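Local coordinates for protein metallo-beta-lactamase (Serratia marcescens, PDB 3VPE) that probably hydrolyses beta-lactam antibiotics as a subclass B3 metallo-beta-lactamase, with two zinc ions bound in its active site, at residues A[67-72]-A[91-96]; A[96-101]-A[149-154]; A[39-44]-A[75-80]; A[168-173]-A[210-215]; A[110-115]-A[184-189]. All blocks are in the same frame, centred on the assembly; numbering follows the deposited sequence.

Four of the five contacts meet round a pair of zinc ions; interaction 5 lies farthest from the chain's centre, and its aspartate reaches H74 of the site. Interactions 1 and 4 are both parallel strand pairs of the buried core, one in each of the two sheets, ruled by backbone hydrogen bonds and apolar side chains. Interaction 3 is just as buried but trades side-chain packing for backbone bonds between a loop and a short helix. Interaction 2 shares A96 with interaction 1 and is held chiefly by the two ends of an asparagine amide. In interaction 5, two loops join through a proline on a tyrosine face and a water. H72 and H150, with H74, share one zinc; D76, H77 and H215 the other.

Interaction 1: residues A[67-72]-A[91-96]; sequences YILSTH and TVLAGA. With ZN (zinc ion), chain B.
Y67 and T91 send their side chains out next to each other, pointing the same way from neighbouring strands, and the tyrosine ring passes the threonine with Y67 CD1 4.0 Å from T91 CB. Its plane is nearly in line with T91 O, which sits at the ring edge. The same ring corner meets L93, whose methyl CD1 comes obliquely to within 3.7 Å of Y67 CD1. L69 meets the same methyl from another direction: its side chain runs alongside that of L93, and L69 CD2 is 3.7 Å from L93 CD1. With CG anti to its carbonyl carbon (chi1 -56°) and the chain extended beyond, L93 brings CD1 to both, so that one methyl touches ring and leucine. Strands 65-69 and 91-95 are parallel neighbours in the seven-stranded sheet, joined by helices 75-78 and 81-88 as a beta-alpha-beta crossover of the metallo-beta-lactamase fold. On the face that helix 81-88 covers, I68 and V92 pack more loosely, I68 CB lying 4.3 Å from V92 CG2. Beneath the side chains I68 N bonds to T91 O, and L93 N to I68 O. S70 N then donates to L93 O at 2.9 Å, nearly head-on, while S70 CB faces A94 CB. Where the strands part, a water spans the gap, bonded to S70 O and accepting from G95 N at 2.9 Å; W157 NE1 also bonds to S70 O. The chain beyond leads to H72, whose NE2 binds zinc at 2.0 Å, with ND1 held by D174.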
# COMPACT_ATOMS: atom_id res chain seq x y z
N TYR A 67 8.17 -12.24 1.04
CA TYR A 67 7.34 -11.62 0.00
C TYR A 67 7.32 -10.13 0.19
O TYR A 67 7.35 -9.63 1.33
CB TYR A 67 5.89 -12.10 0.10
CG TYR A 67 5.68 -13.50 -0.37
CD1 TYR A 67 5.86 -13.82 -1.73
CD2 TYR A 67 5.33 -14.51 0.52
CE1 TYR A 67 5.68 -15.12 -2.17
CE2 TYR A 67 5.14 -15.81 0.07
CZ TYR A 67 5.31 -16.11 -1.27
OH TYR A 67 5.12 -17.43 -1.71
N ILE A 68 7.29 -9.41 -0.92
CA ILE A 68 7.00 -7.99 -0.92
C ILE A 68 5.71 -7.78 -1.71
O ILE A 68 5.64 -8.14 -2.90
CB ILE A 68 8.15 -7.18 -1.56
CG1 ILE A 68 9.43 -7.32 -0.73
CG2 ILE A 68 7.73 -5.70 -1.68
CD1 ILE A 68 10.66 -6.91 -1.52
N LEU A 69 4.69 -7.22 -1.05
CA LEU A 69 3.40 -7.00 -1.75
C LEU A 69 3.37 -5.58 -2.26
O LEU A 69 3.75 -4.67 -1.54
CB LEU A 69 2.24 -7.26 -0.79
CG LEU A 69 2.32 -8.58 -0.01
CD1 LEU A 69 1.05 -8.69 0.83
CD2 LEU A 69 2.45 -9.78 -0.93
N SER A 70 2.94 -5.37 -3.50
CA SER A 70 2.83 -4.01 -4.04
C SER A 70 1.36 -3.58 -4.08
O SER A 70 0.54 -4.31 -4.62
CB SER A 70 3.39 -4.01 -5.47
OG SER A 70 3.16 -2.74 -6.11
N THR A 71 1.05 -2.40 -3.54
CA THR A 71 -0.27 -1.79 -3.78
C THR A 71 -0.37 -1.33 -5.24
O THR A 71 -1.20 -1.84 -6.00
CB THR A 71 -0.55 -0.58 -2.86
OG1 THR A 71 0.55 0.34 -2.93
CG2 THR A 71 -0.79 -1.07 -1.39
N HIS A 72 0.47 -0.38 -5.64
CA HIS A 72 0.46 0.02 -7.04
C HIS A 72 1.81 0.53 -7.47
O HIS A 72 2.66 0.93 -6.64
CB HIS A 72 -0.69 1.01 -7.36
CG HIS A 72 -0.49 2.39 -6.78
ND1 HIS A 72 -0.98 2.75 -5.59
CD2 HIS A 72 0.12 3.52 -7.32
CE1 HIS A 72 -0.67 4.05 -5.35
NE2 HIS A 72 0.01 4.52 -6.41
N THR A 91 10.17 -12.55 -3.19
CA THR A 91 9.36 -12.44 -4.41
C THR A 91 8.40 -11.27 -4.26
O THR A 91 7.84 -11.07 -3.17
CB THR A 91 8.62 -13.75 -4.67
OG1 THR A 91 9.60 -14.76 -5.01
CG2 THR A 91 7.60 -13.61 -5.85
N VAL A 92 8.25 -10.50 -5.33
CA VAL A 92 7.35 -9.36 -5.36
C VAL A 92 5.99 -9.79 -5.97
O VAL A 92 5.96 -10.41 -7.03
CB VAL A 92 7.96 -8.22 -6.21
CG1 VAL A 92 7.04 -7.00 -6.24
CG2 VAL A 92 9.33 -7.82 -5.62
N LEU A 93 4.89 -9.45 -5.31
CA LEU A 93 3.55 -9.84 -5.78
C LEU A 93 2.74 -8.59 -6.10
O LEU A 93 2.74 -7.63 -5.32
CB LEU A 93 2.83 -10.70 -4.73
CG LEU A 93 3.54 -11.97 -4.28
CD1 LEU A 93 2.68 -12.68 -3.26
CD2 LEU A 93 3.83 -12.87 -5.48
N ALA A 94 2.01 -8.62 -7.22
CA ALA A 94 1.30 -7.43 -7.69
C ALA A 94 0.14 -7.82 -8.57
O ALA A 94 0.12 -8.93 -9.13
CB ALA A 94 2.23 -6.50 -8.45
N GLY A 95 -0.82 -6.93 -8.69
CA GLY A 95 -1.90 -7.10 -9.68
C GLY A 95 -1.29 -7.29 -11.05
O GLY A 95 -0.31 -6.66 -11.40
N ALA A 96 -1.91 -8.17 -11.84
CA ALA A 96 -1.35 -8.54 -13.15
C ALA A 96 -1.04 -7.33 -14.03
O ALA A 96 0.02 -7.28 -14.67
CB ALA A 96 -2.32 -9.48 -13.86
ZN ZN B . 0.00 6.47 -7.04
O HOH W 1 -0.50 -4.44 -7.26
O HOH W 2 1.09 7.78 -6.04

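Interaction 2: residues A[96-101]-A[149-154]; sequences AANVDT and GHTEGG. With ZN (zinc ion), chain B.
A97 and G153 bring their CA atoms to 4.3 Å, where the first turn of helix 96-104 rests on the type I turn T151-G154. With no side chain on G153, its CA can lie 3.4 Å from N98 CG, and the N98 amide settles over the turn and works from both ends. N98 ND2 gives a nearly straight bond (174°) to T151 OG1 at 3.0 Å, with the oxygen exactly in the amide plane. The other end is less regular: G153 N reaches N98 OD1 at 3.0 Å from well above the carbonyl plane, 60° out of it, through a bent N-H. T151 turns OG1 between its own backbone N and carbonyl carbon (chi1 68°), where the amide can meet it. Outside this pair, A97 CB lies against the stem of E152, 3.5 Å from E152 CG, and a water donates to both A97 O (2.7 Å) and E152 OE1 (3.1 Å). One residue before T151, H150 binds zinc through NE2, while its ND1 bonds to T177 O; the asparagine's two bonds are thus consistent with steadying the loop that carries a metal ligand. That loop joins strands 140-146 and 155-163 of the five-stranded sheet, whereas helix 96-104 follows directly on strand 91-95 of the other sheet and packs V99 on strand 126-129.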
# COMPACT_ATOMS: atom_id res chain seq x y z
N ALA A 96 -1.91 -8.17 -11.84
CA ALA A 96 -1.35 -8.54 -13.15
C ALA A 96 -1.04 -7.33 -14.03
O ALA A 96 0.02 -7.28 -14.67
CB ALA A 96 -2.32 -9.48 -13.86
N ALA A 97 -1.93 -6.32 -14.05
CA ALA A 97 -1.74 -5.15 -14.95
C ALA A 97 -0.60 -4.23 -14.52
O ALA A 97 -0.19 -3.34 -15.29
CB ALA A 97 -3.02 -4.34 -15.13
N ASN A 98 -0.10 -4.40 -13.28
CA ASN A 98 1.07 -3.64 -12.84
C ASN A 98 2.42 -4.38 -12.84
O ASN A 98 3.45 -3.78 -12.56
CB ASN A 98 0.86 -3.05 -11.44
CG ASN A 98 -0.15 -1.92 -11.42
OD1 ASN A 98 -0.65 -1.46 -12.47
ND2 ASN A 98 -0.46 -1.45 -10.20
N VAL A 99 2.40 -5.69 -13.11
CA VAL A 99 3.61 -6.50 -13.13
C VAL A 99 4.70 -5.96 -14.05
O VAL A 99 5.85 -5.81 -13.62
CB VAL A 99 3.29 -7.97 -13.46
CG1 VAL A 99 4.54 -8.75 -13.80
CG2 VAL A 99 2.57 -8.65 -12.31
N ASP A 100 4.35 -5.60 -15.29
CA ASP A 100 5.39 -5.11 -16.21
C ASP A 100 6.04 -3.82 -15.73
O ASP A 100 7.24 -3.63 -15.88
CB ASP A 100 4.80 -4.96 -17.61
CG ASP A 100 4.54 -6.30 -18.28
OD1 ASP A 100 4.91 -7.36 -17.71
OD2 ASP A 100 3.95 -6.29 -19.37
N THR A 101 5.25 -2.93 -15.13
CA THR A 101 5.78 -1.68 -14.62
C THR A 101 6.74 -1.99 -13.47
O THR A 101 7.78 -1.35 -13.35
CB THR A 101 4.66 -0.73 -14.14
OG1 THR A 101 3.80 -0.44 -15.26
CG2 THR A 101 5.25 0.57 -13.62
N GLY A 149 -7.97 1.78 -10.76
CA GLY A 149 -8.49 3.12 -11.03
C GLY A 149 -7.38 4.15 -10.97
O GLY A 149 -7.10 4.86 -11.95
N HIS A 150 -6.74 4.24 -9.82
CA HIS A 150 -5.53 5.08 -9.72
C HIS A 150 -4.41 4.50 -10.57
O HIS A 150 -3.58 5.27 -11.12
CB HIS A 150 -5.21 5.19 -8.22
CG HIS A 150 -3.99 5.99 -7.87
ND1 HIS A 150 -4.03 7.31 -7.56
CD2 HIS A 150 -2.68 5.58 -7.71
CE1 HIS A 150 -2.79 7.72 -7.23
NE2 HIS A 150 -1.97 6.68 -7.34
N THR A 151 -4.33 3.17 -10.64
CA THR A 151 -3.57 2.39 -11.63
C THR A 151 -4.41 1.18 -12.02
O THR A 151 -5.34 0.82 -11.29
CB THR A 151 -2.22 1.84 -11.12
OG1 THR A 151 -2.47 0.83 -10.13
CG2 THR A 151 -1.37 2.96 -10.56
N GLU A 152 -4.06 0.53 -13.13
CA GLU A 152 -4.86 -0.63 -13.59
C GLU A 152 -4.73 -1.86 -12.70
O GLU A 152 -5.69 -2.61 -12.52
CB GLU A 152 -4.49 -0.96 -15.04
CG GLU A 152 -5.47 -1.92 -15.70
CD GLU A 152 -5.14 -2.20 -17.16
OE1 GLU A 152 -4.18 -1.58 -17.69
OE2 GLU A 152 -5.84 -3.04 -17.77
N GLY A 153 -3.54 -2.06 -12.13
CA GLY A 153 -3.28 -3.27 -11.36
C GLY A 153 -3.23 -3.05 -9.85
O GLY A 153 -2.66 -3.89 -9.13
N GLY A 154 -3.86 -2.00 -9.36
CA GLY A 154 -3.87 -1.73 -7.92
C GLY A 154 -4.45 -2.87 -7.09
O GLY A 154 -5.49 -3.43 -7.45
ZN ZN B . 0.00 6.47 -7.04
O HOH W 3 -1.19 -2.18 -17.51
O HOH W 2 1.09 7.78 -6.04

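Interaction 3: residues A[39-44]-A[75-80]; sequences LVDGTT and EDHAGG. With ZN (zinc ion), chain C.
D41 and H77 run alongside each other at the active-site end of the fold, H77 being the last residue of the HxHxDH zinc motif of the metallo-beta-lactamase superfamily. Their flat groups are turned 49° apart, and D41 OD2 lies 3.9 Å from H77 CB. Carboxylate and ring are linked instead by a water at the ring edge, in its plane: it lies 2.7 Å from D41 OD2, to which it is hydrogen-bonded, and accepts from H77 ND1 at 2.8 Å. T71 OG1 also bonds to D41 OD2, so the aspartate is itself held; acting through the water on H77 ND1, it is probably a second-shell group that steadies the ring's rotation. H77 NE2 binds zinc at 2.0 Å. D76 folds its carboxylate back between its own backbone N and carbonyl carbon (chi1 55°), presenting OD2 to the same zinc at 2.1 Å while OD1 accepts from the water shared by the two metals; H215 completes the protein ligands. Farther along, T44 and E75 point the same way. The glutamate chain bends at its second torsion, bringing OE1 to 3.8 Å from T44 CG2, and T44 OG1 turns from the contact to cap G47 N at the start of helix 47-57. The glycines G42 and G80 let the backbones close up tightly. H77 O takes G42 N nearly head-on at 2.9 Å, whereas G80 N comes to T43 O at 2.8 Å from above the carbonyl plane, 47° out of it.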
# COMPACT_ATOMS: atom_id res chain seq x y z
N LEU A 39 6.52 -7.94 3.56
CA LEU A 39 6.66 -6.47 3.53
C LEU A 39 5.61 -5.97 2.54
O LEU A 39 5.50 -6.52 1.44
CB LEU A 39 8.07 -6.05 3.04
CG LEU A 39 8.29 -4.55 2.81
CD1 LEU A 39 8.14 -3.71 4.09
CD2 LEU A 39 9.65 -4.30 2.19
N VAL A 40 4.85 -4.95 2.92
CA VAL A 40 3.95 -4.32 1.98
C VAL A 40 4.53 -2.97 1.60
O VAL A 40 4.70 -2.08 2.46
CB VAL A 40 2.55 -4.12 2.59
CG1 VAL A 40 1.55 -3.60 1.54
CG2 VAL A 40 2.05 -5.42 3.23
N ASP A 41 4.80 -2.83 0.30
CA ASP A 41 5.40 -1.63 -0.36
C ASP A 41 6.87 -1.35 -0.02
O ASP A 41 7.39 -1.85 0.97
CB ASP A 41 4.51 -0.37 -0.23
CG ASP A 41 3.30 -0.42 -1.17
OD1 ASP A 41 3.34 -1.17 -2.17
OD2 ASP A 41 2.32 0.30 -0.93
N GLY A 42 7.49 -0.54 -0.88
CA GLY A 42 8.93 -0.20 -0.74
C GLY A 42 9.22 1.27 -0.54
O GLY A 42 10.38 1.65 -0.25
N THR A 43 8.19 2.10 -0.62
CA THR A 43 8.33 3.56 -0.69
C THR A 43 9.11 3.98 -1.93
O THR A 43 9.01 3.33 -2.95
CB THR A 43 8.83 4.23 0.62
OG1 THR A 43 10.25 4.10 0.74
CG2 THR A 43 8.18 3.58 1.84
N THR A 44 9.87 5.07 -1.82
CA THR A 44 10.61 5.62 -2.96
C THR A 44 11.96 4.93 -3.09
O THR A 44 12.39 4.20 -2.19
CB THR A 44 10.88 7.11 -2.75
OG1 THR A 44 11.65 7.23 -1.54
CG2 THR A 44 9.59 7.93 -2.65
N GLU A 75 6.19 5.46 -8.45
CA GLU A 75 7.48 5.58 -7.81
C GLU A 75 7.42 5.82 -6.30
O GLU A 75 8.35 5.40 -5.60
CB GLU A 75 8.34 6.68 -8.48
CG GLU A 75 7.79 8.10 -8.36
CD GLU A 75 8.39 8.90 -7.20
OE1 GLU A 75 9.24 8.37 -6.45
OE2 GLU A 75 8.02 10.09 -7.06
N ASP A 76 6.39 6.51 -5.82
CA ASP A 76 6.31 6.85 -4.39
C ASP A 76 6.05 5.61 -3.51
O ASP A 76 6.42 5.63 -2.32
CB ASP A 76 5.36 8.03 -4.08
CG ASP A 76 3.95 7.86 -4.60
OD1 ASP A 76 3.77 7.27 -5.70
OD2 ASP A 76 3.02 8.39 -3.93
N HIS A 77 5.45 4.57 -4.09
CA HIS A 77 5.18 3.29 -3.34
C HIS A 77 6.07 2.14 -3.72
O HIS A 77 6.34 1.26 -2.89
CB HIS A 77 3.70 2.88 -3.51
CG HIS A 77 2.76 3.99 -3.20
ND1 HIS A 77 2.35 4.28 -1.93
CD2 HIS A 77 2.26 4.98 -4.02
CE1 HIS A 77 1.54 5.36 -1.96
NE2 HIS A 77 1.49 5.81 -3.25
N ALA A 78 6.48 2.10 -5.00
CA ALA A 78 7.17 0.98 -5.59
C ALA A 78 8.63 1.32 -5.96
O ALA A 78 9.37 0.39 -6.29
CB ALA A 78 6.43 0.54 -6.85
N GLY A 79 9.00 2.61 -5.89
CA GLY A 79 10.40 3.03 -6.24
C GLY A 79 11.47 2.27 -5.45
O GLY A 79 12.54 1.96 -5.98
N GLY A 80 11.17 1.95 -4.18
CA GLY A 80 12.11 1.20 -3.34
C GLY A 80 12.01 -0.31 -3.40
O GLY A 80 12.78 -1.01 -2.75
ZN ZN C . 1.04 7.67 -3.97
O HOH W 4 2.55 2.64 0.31
O HOH W 2 1.09 7.78 -6.04
O HOH W 5 -1.13 7.36 -4.33

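Interaction 4: residues A[168-173]-A[210-215]; sequences KDVVFA and IAIAAH. With ZN (zinc ion), chain C.
F172 carries its ring anti to the backbone N (chi1 -165°), while I212 holds CG1 anti to its carbonyl carbon (chi1 -58°) and sends CG2 the other way, so that phenyl and branched methyl meet with F172 CE1 4.1 Å from I212 CG2. The ring also lies with one face over I212 O, set toward the rim, and its far corner CE2 reaches A214 CB at 4.2 Å. I212 serves a second neighbour through its other arm: CD1 comes to 3.7 Å from V170 CG1, the two side chains crossing at a slant. I210 extends the row, its CD1 touching K168 CB. Strands 166-173 and 210-213 are the parallel pair of a beta-alpha-beta unit whose connecting helix is 190-204, and 210-213 is the outermost strand of its sheet. Five backbone bonds step along them, from I210 N to D169 O at 3.0 Å through to A214 N on A173 O, also 3.0 Å. On the face away from F172, the small side chains V171, A173 and A211 pack on helix 241-260. Just past the last bond, H215 binds zinc through NE2, together with D76 and H77.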
# COMPACT_ATOMS: atom_id res chain seq x y z
N LYS A 168 -8.02 -8.69 14.92
CA LYS A 168 -8.62 -7.58 14.16
C LYS A 168 -8.29 -7.78 12.68
O LYS A 168 -7.23 -8.32 12.33
CB LYS A 168 -8.04 -6.24 14.62
CG LYS A 168 -8.24 -5.88 16.10
CD LYS A 168 -9.67 -5.53 16.40
CE LYS A 168 -9.79 -5.01 17.83
NZ LYS A 168 -11.18 -5.29 18.28
N ASP A 169 -9.21 -7.34 11.83
CA ASP A 169 -9.01 -7.32 10.39
C ASP A 169 -8.25 -6.07 9.99
O ASP A 169 -8.70 -4.95 10.27
CB ASP A 169 -10.36 -7.33 9.68
CG ASP A 169 -11.02 -8.69 9.73
OD1 ASP A 169 -10.44 -9.65 9.21
OD2 ASP A 169 -12.15 -8.77 10.26
N VAL A 170 -7.09 -6.26 9.38
CA VAL A 170 -6.21 -5.15 8.96
C VAL A 170 -6.29 -4.99 7.45
O VAL A 170 -6.32 -5.99 6.72
CB VAL A 170 -4.75 -5.44 9.37
CG1 VAL A 170 -3.83 -4.25 9.05
CG2 VAL A 170 -4.67 -5.80 10.86
N VAL A 171 -6.34 -3.75 6.97
CA VAL A 171 -6.47 -3.45 5.52
C VAL A 171 -5.33 -2.49 5.18
O VAL A 171 -5.23 -1.42 5.79
CB VAL A 171 -7.82 -2.79 5.19
CG1 VAL A 171 -7.91 -2.43 3.68
CG2 VAL A 171 -9.00 -3.70 5.66
N PHE A 172 -4.47 -2.88 4.23
CA PHE A 172 -3.52 -1.92 3.65
C PHE A 172 -4.19 -1.41 2.38
O PHE A 172 -4.22 -2.11 1.37
CB PHE A 172 -2.17 -2.60 3.37
CG PHE A 172 -1.03 -1.63 3.12
CD1 PHE A 172 0.02 -1.54 4.01
CD2 PHE A 172 -1.00 -0.80 2.00
CE1 PHE A 172 1.11 -0.68 3.80
CE2 PHE A 172 0.07 0.07 1.76
CZ PHE A 172 1.14 0.13 2.66
N ALA A 173 -4.76 -0.19 2.48
CA ALA A 173 -5.61 0.37 1.44
C ALA A 173 -4.80 1.04 0.36
O ALA A 173 -4.05 1.99 0.60
CB ALA A 173 -6.62 1.37 2.04
N ILE A 210 -8.69 -2.08 11.22
CA ILE A 210 -7.52 -1.23 11.19
C ILE A 210 -7.17 -0.98 9.73
O ILE A 210 -6.81 -1.92 9.03
CB ILE A 210 -6.29 -1.89 11.89
CG1 ILE A 210 -6.59 -2.15 13.38
CG2 ILE A 210 -5.06 -1.00 11.72
CD1 ILE A 210 -5.51 -2.96 14.10
N ALA A 211 -7.24 0.27 9.28
CA ALA A 211 -6.80 0.62 7.93
C ALA A 211 -5.48 1.37 7.98
O ALA A 211 -5.28 2.30 8.79
CB ALA A 211 -7.84 1.43 7.18
N ILE A 212 -4.58 0.94 7.08
CA ILE A 212 -3.30 1.64 6.83
C ILE A 212 -3.36 2.09 5.38
O ILE A 212 -3.36 1.27 4.48
CB ILE A 212 -2.06 0.75 7.06
CG1 ILE A 212 -2.10 0.22 8.51
CG2 ILE A 212 -0.79 1.52 6.73
CD1 ILE A 212 -1.68 -1.22 8.72
N ALA A 213 -3.49 3.40 5.16
CA ALA A 213 -3.60 3.92 3.78
C ALA A 213 -2.21 4.11 3.20
O ALA A 213 -1.26 4.46 3.89
CB ALA A 213 -4.36 5.25 3.78
N ALA A 214 -2.08 3.86 1.90
CA ALA A 214 -0.78 3.94 1.24
C ALA A 214 -0.10 5.31 1.48
O ALA A 214 1.10 5.32 1.73
CB ALA A 214 -0.93 3.61 -0.24
N HIS A 215 -0.87 6.39 1.41
CA HIS A 215 -0.45 7.68 1.97
C HIS A 215 -1.02 7.72 3.37
O HIS A 215 -2.24 7.84 3.51
CB HIS A 215 -0.96 8.82 1.10
CG HIS A 215 -0.22 8.93 -0.19
ND1 HIS A 215 0.90 9.70 -0.33
CD2 HIS A 215 -0.44 8.32 -1.43
CE1 HIS A 215 1.40 9.55 -1.58
NE2 HIS A 215 0.57 8.73 -2.27
ZN ZN C . 1.04 7.67 -3.97
O HOH W 2 1.09 7.78 -6.04
O HOH W 5 -1.13 7.36 -4.33

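Interaction 5: residues A[110-115]-A[184-189]; sequences SDPQFG and YRFSDH. With SO4 (sulfate ion), chain D.
P112 lies flat on the Y184 ring: its CA stands 3.7 Å from the ring centroid and only 5° off the normal, a CH-pi contact over the middle of the face. The proline's CB lies over the same face toward its rim, 3.7 Å from Y184 CE2, and also touches F186, at 3.9 Å from F186 CZ. The two aromatics meet as well, Y184 CE2 lying over the centre of the F186 face. With CG anti to the backbone N (chi1 -178°), the Y184 ring extends toward the 110-115 loop. Polar links are indirect: a water donates to S110 O at 2.6 Å and hydrogen-bonds with Y184 OH at 2.8 Å. Within the loop, D111 OD2 accepts from Q113 N at 2.8 Å, an Asx turn, and also from NE2 of H74, a zinc ligand, so the turn and the metal site are tied together. H189, at the N-cap position, donates from ND1 to sulfate O1 at 2.8 Å; this ion, probably from the crystallisation liquor, is also held by the backbone N atoms of E191 and V192. The loop after helix 96-104 is thus joined to the one before helix 190-204, with F186 touching both that helix and helix 241-260.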
# COMPACT_ATOMS: atom_id res chain seq x y z
N SER A 110 -1.19 4.24 -20.53
CA SER A 110 -2.54 4.29 -20.04
C SER A 110 -2.60 4.73 -18.58
O SER A 110 -3.68 5.07 -18.10
CB SER A 110 -3.22 2.92 -20.19
OG SER A 110 -2.39 1.91 -19.61
N ASP A 111 -1.46 4.73 -17.87
CA ASP A 111 -1.49 5.12 -16.46
C ASP A 111 -1.81 6.61 -16.30
O ASP A 111 -1.21 7.45 -17.00
CB ASP A 111 -0.17 4.79 -15.80
CG ASP A 111 -0.27 4.85 -14.30
OD1 ASP A 111 -0.44 3.77 -13.69
OD2 ASP A 111 -0.21 5.96 -13.74
N PRO A 112 -2.72 6.98 -15.38
CA PRO A 112 -3.03 8.41 -15.26
C PRO A 112 -1.81 9.27 -14.89
O PRO A 112 -1.76 10.47 -15.25
CB PRO A 112 -4.11 8.48 -14.15
CG PRO A 112 -4.72 7.09 -14.17
CD PRO A 112 -3.57 6.16 -14.49
N GLN A 113 -0.83 8.68 -14.22
CA GLN A 113 0.38 9.44 -13.85
C GLN A 113 1.57 9.01 -14.67
O GLN A 113 2.74 9.19 -14.27
CB GLN A 113 0.66 9.38 -12.34
CG GLN A 113 -0.41 10.14 -11.58
CD GLN A 113 -0.12 10.36 -10.12
OE1 GLN A 113 0.68 11.21 -9.77
NE2 GLN A 113 -0.77 9.59 -9.24
N PHE A 114 1.31 8.45 -15.85
CA PHE A 114 2.38 8.25 -16.79
C PHE A 114 3.00 9.62 -17.10
O PHE A 114 2.29 10.60 -17.27
CB PHE A 114 1.85 7.61 -18.09
CG PHE A 114 2.86 7.66 -19.22
CD1 PHE A 114 3.86 6.68 -19.33
CD2 PHE A 114 2.83 8.70 -20.15
CE1 PHE A 114 4.79 6.74 -20.35
CE2 PHE A 114 3.77 8.74 -21.19
CZ PHE A 114 4.75 7.78 -21.28
N GLY A 115 4.32 9.66 -17.12
CA GLY A 115 5.04 10.91 -17.44
C GLY A 115 5.17 11.95 -16.34
O GLY A 115 6.22 12.60 -16.22
N TYR A 184 -3.67 14.69 -18.68
CA TYR A 184 -4.54 13.52 -18.66
C TYR A 184 -5.92 13.88 -18.17
O TYR A 184 -6.05 14.59 -17.18
CB TYR A 184 -3.94 12.47 -17.72
CG TYR A 184 -4.73 11.17 -17.65
CD1 TYR A 184 -4.43 10.12 -18.50
CD2 TYR A 184 -5.76 11.01 -16.72
CE1 TYR A 184 -5.11 8.90 -18.43
CE2 TYR A 184 -6.47 9.80 -16.64
CZ TYR A 184 -6.15 8.78 -17.50
OH TYR A 184 -6.86 7.58 -17.40
N ARG A 185 -6.95 13.43 -18.87
CA ARG A 185 -8.31 13.76 -18.47
C ARG A 185 -9.10 12.48 -18.16
O ARG A 185 -9.20 11.61 -19.01
CB ARG A 185 -9.00 14.53 -19.59
CG ARG A 185 -8.53 15.97 -19.65
CD ARG A 185 -9.09 16.66 -20.89
NE ARG A 185 -10.55 16.65 -20.96
CZ ARG A 185 -11.32 17.55 -20.35
NH1 ARG A 185 -10.77 18.50 -19.61
NH2 ARG A 185 -12.64 17.48 -20.47
N PHE A 186 -9.62 12.39 -16.93
CA PHE A 186 -10.46 11.22 -16.57
C PHE A 186 -11.72 11.17 -17.42
O PHE A 186 -12.22 10.08 -17.70
CB PHE A 186 -10.79 11.20 -15.08
CG PHE A 186 -9.64 10.76 -14.23
CD1 PHE A 186 -9.33 9.39 -14.08
CD2 PHE A 186 -8.79 11.71 -13.62
CE1 PHE A 186 -8.23 8.99 -13.33
CE2 PHE A 186 -7.69 11.31 -12.88
CZ PHE A 186 -7.40 9.94 -12.72
N SER A 187 -12.23 12.34 -17.80
CA SER A 187 -13.36 12.45 -18.73
C SER A 187 -13.15 11.75 -20.08
O SER A 187 -14.13 11.45 -20.76
CB SER A 187 -13.73 13.93 -18.97
OG SER A 187 -14.13 14.55 -17.76
N ASP A 188 -11.90 11.49 -20.45
CA ASP A 188 -11.57 10.77 -21.70
C ASP A 188 -11.40 9.25 -21.53
O ASP A 188 -11.16 8.52 -22.50
CB ASP A 188 -10.31 11.34 -22.37
CG ASP A 188 -10.43 12.84 -22.70
OD1 ASP A 188 -11.56 13.33 -22.91
OD2 ASP A 188 -9.37 13.51 -22.75
N HIS A 189 -11.51 8.78 -20.29
CA HIS A 189 -11.24 7.39 -19.96
C HIS A 189 -12.33 6.80 -19.12
O HIS A 189 -12.20 6.61 -17.92
CB HIS A 189 -9.85 7.25 -19.32
CG HIS A 189 -8.76 7.76 -20.21
ND1 HIS A 189 -8.23 7.01 -21.19
CD2 HIS A 189 -8.14 9.00 -20.28
CE1 HIS A 189 -7.31 7.74 -21.85
NE2 HIS A 189 -7.27 8.95 -21.29
S SO4 D . -10.64 3.79 -21.02
O1 SO4 D . -9.64 4.66 -21.71
O2 SO4 D . -10.52 2.41 -21.48
O3 SO4 D . -10.39 3.92 -19.56
O4 SO4 D . -12.03 4.23 -21.24
O HOH W 6 -5.96 5.67 -19.25